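Local coordinates for protein suppressor of fused homolog (Drosophila melanogaster, PDB 6LPH) that probably binds and sequesters transcription factors of the Hedgehog pathway, and is captured here as its N-terminal part from a complex with Fused, at residues Q195-F200 / N217-D222. Residues are numbered along the deposited sequence; the frame is centred on the assembly and turned at random.
Sequences QIVGVF and NFLRQD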
loop_
_atom_site.group_PDB
_atom_site.type_symbol
_atom_site.label_atom_id
_atom_site.label_comp_id
_atom_site.label_asym_id
_atom_site.label_seq_id
_atom_site.Cartn_x
_atom_site.Cartn_y
_atom_site.Cartn_z
ATOM N N GLN A 195 4.827 3.653 -2.864
ATOM C CA GLN A 195 4.667 2.982 -1.582
ATOM C C GLN A 195 4.273 3.980 -0.509
ATOM O O GLN A 195 4.979 4.966 -0.225
ATOM C CB GLN A 195 5.938 2.249 -1.167
ATOM C CG GLN A 195 5.777 1.440 0.121
ATOM C CD GLN A 195 7.040 0.706 0.480
ATOM O OE1 GLN A 195 7.558 -0.097 -0.311
ATOM N NE2 GLN A 195 7.563 0.984 1.664
ATOM N N ILE A 196 3.136 3.690 0.101
ATOM C CA ILE A 196 2.617 4.494 1.182
ATOM C C ILE A 196 3.367 4.107 2.463
ATOM O O ILE A 196 3.641 2.919 2.694
ATOM C CB ILE A 196 1.079 4.304 1.220
ATOM C CG1 ILE A 196 0.390 5.380 0.375
ATOM C CG2 ILE A 196 0.479 4.514 2.581
ATOM C CD1 ILE A 196 1.095 5.790 -0.871
ATOM N N VAL A 197 3.738 5.106 3.273
ATOM C CA VAL A 197 4.475 4.877 4.548
ATOM C C VAL A 197 3.755 5.610 5.670
ATOM O O VAL A 197 3.595 6.817 5.595
ATOM C CB VAL A 197 5.944 5.381 4.467
ATOM C CG1 VAL A 197 6.731 5.124 5.768
ATOM C CG2 VAL A 197 6.658 4.744 3.303
ATOM N N GLY A 198 3.341 4.890 6.717
ATOM C CA GLY A 198 2.657 5.543 7.834
ATOM C C GLY A 198 3.677 6.312 8.659
ATOM O O GLY A 198 4.788 5.832 8.887
ATOM N N VAL A 199 3.303 7.511 9.100
ATOM C CA VAL A 199 4.197 8.392 9.853
ATOM C C VAL A 199 3.486 9.093 11.036
ATOM O O VAL A 199 2.234 9.224 11.075
ATOM C CB VAL A 199 4.893 9.467 8.958
ATOM C CG1 VAL A 199 5.825 8.815 7.932
ATOM C CG2 VAL A 199 3.876 10.376 8.259
ATOM N N PHE A 200 4.308 9.589 11.957
ATOM C CA PHE A 200 3.860 10.357 13.134
ATOM C C PHE A 200 3.484 11.755 12.680
ATOM O O PHE A 200 3.837 12.207 11.549
ATOM C CB PHE A 200 5.007 10.473 14.168
ATOM C CG PHE A 200 5.159 9.279 15.071
ATOM C CD1 PHE A 200 5.023 9.423 16.453
ATOM C CD2 PHE A 200 5.480 8.006 14.551
ATOM C CE1 PHE A 200 5.170 8.320 17.294
ATOM C CE2 PHE A 200 5.620 6.902 15.395
ATOM C CZ PHE A 200 5.452 7.060 16.769
ATOM N N ASN A 217 14.337 9.587 4.107
ATOM C CA ASN A 217 15.734 9.214 4.226
ATOM C C ASN A 217 16.118 8.977 5.670
ATOM O O ASN A 217 16.876 8.026 5.954
ATOM C CB ASN A 217 16.651 10.277 3.631
ATOM C CG ASN A 217 16.805 10.147 2.126
ATOM O OD1 ASN A 217 16.578 9.075 1.554
ATOM N ND2 ASN A 217 17.199 11.245 1.469
ATOM N N PHE A 218 15.589 9.817 6.573
ATOM C CA PHE A 218 15.798 9.632 8.023
ATOM C C PHE A 218 15.229 8.296 8.492
ATOM O O PHE A 218 15.902 7.551 9.210
ATOM C CB PHE A 218 15.124 10.743 8.850
ATOM C CG PHE A 218 15.782 12.094 8.748
ATOM C CD1 PHE A 218 17.141 12.230 8.407
ATOM C CD2 PHE A 218 15.032 13.252 9.031
ATOM C CE1 PHE A 218 17.734 13.493 8.336
ATOM C CE2 PHE A 218 15.624 14.515 8.973
ATOM C CZ PHE A 218 16.969 14.632 8.609
ATOM N N LEU A 219 13.983 8.009 8.093
ATOM C CA LEU A 219 13.285 6.762 8.457
ATOM C C LEU A 219 14.006 5.486 8.017
ATOM O O LEU A 219 13.981 4.473 8.724
ATOM C CB LEU A 219 11.850 6.772 7.907
ATOM C CG LEU A 219 10.897 7.862 8.441
ATOM C CD1 LEU A 219 9.624 7.923 7.602
ATOM C CD2 LEU A 219 10.542 7.605 9.899
ATOM N N ARG A 220 14.668 5.555 6.864
ATOM C CA ARG A 220 15.350 4.400 6.279
ATOM C C ARG A 220 16.583 3.957 7.042
ATOM O O ARG A 220 17.084 2.850 6.800
ATOM C CB ARG A 220 15.819 4.704 4.850
ATOM C CG ARG A 220 14.779 4.614 3.767
ATOM C CD ARG A 220 15.412 4.975 2.409
ATOM N NE ARG A 220 14.400 5.037 1.336
ATOM C CZ ARG A 220 13.992 6.146 0.699
ATOM N NH1 ARG A 220 14.483 7.347 1.000
ATOM N NH2 ARG A 220 13.058 6.068 -0.245
ATOM N N GLN A 221 17.067 4.820 7.933
ATOM C CA GLN A 221 18.388 4.689 8.565
ATOM C C GLN A 221 18.428 3.646 9.670
ATOM O O GLN A 221 19.490 3.165 10.024
ATOM C CB GLN A 221 18.757 6.026 9.207
ATOM C CG GLN A 221 20.096 6.570 8.815
ATOM C CD GLN A 221 20.027 7.326 7.512
ATOM O OE1 GLN A 221 20.070 8.559 7.496
ATOM N NE2 GLN A 221 19.905 6.598 6.409
ATOM N N ASP A 222 17.278 3.343 10.259
ATOM C CA ASP A 222 17.231 2.379 11.336
ATOM C C ASP A 222 16.059 1.442 11.152
ATOM O O ASP A 222 15.019 1.852 10.647
ATOM C CB ASP A 222 17.118 3.095 12.686
ATOM C CG ASP A 222 17.485 2.182 13.850
ATOM O OD1 ASP A 222 18.655 2.221 14.302
ATOM O OD2 ASP A 222 16.620 1.392 14.288
#
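Leu-219 packs against Val-199 and Val-197 where the far part of helix 201-219 comes back to strand 189-199. One methyl does the touching. Leu-219 CD1 lies 3.9 Å from Val-199 CG1, and the two side chains meet at about a right angle. The same CD1 approaches Val-197 CG1 more loosely, at 4.4 Å. Val-199 CG1 stands anti to the carbonyl carbon (chi1 -64°), which carries this methyl to the helix side. Val-197 and Val-199 are two residues apart on the strand, so both CB atoms face the helix, with Gly-198 between them.

All three touching residues are buried. Strand 172-186 pairs with the strand through backbone bonds to Val-197 and Val-199, and Val-240 of helix 240-243 also packs on Leu-219. The polar residues flanking the contact reach solvent. Asn-217 and Gln-221 are exposed, and Arg-220 is partly so. Arg-220 NH1 gives a weak, bent bond to Asn-217 OD1 (2.8 Å, 117° at the hydrogen). A type I turn runs from Leu-219 to Asp-222, and Thr-225 OG1 bonds to the carbonyl oxygen of Leu-219.

Helix 201-219 follows directly after the strand. Its course bends, and its far end comes back against Val-197 and Val-199. With only 74 Å² buried and wholly apolar touching groups, this is a small apolar contact, held by burial of methyl groups and with no polar bond of its own to fix its geometry.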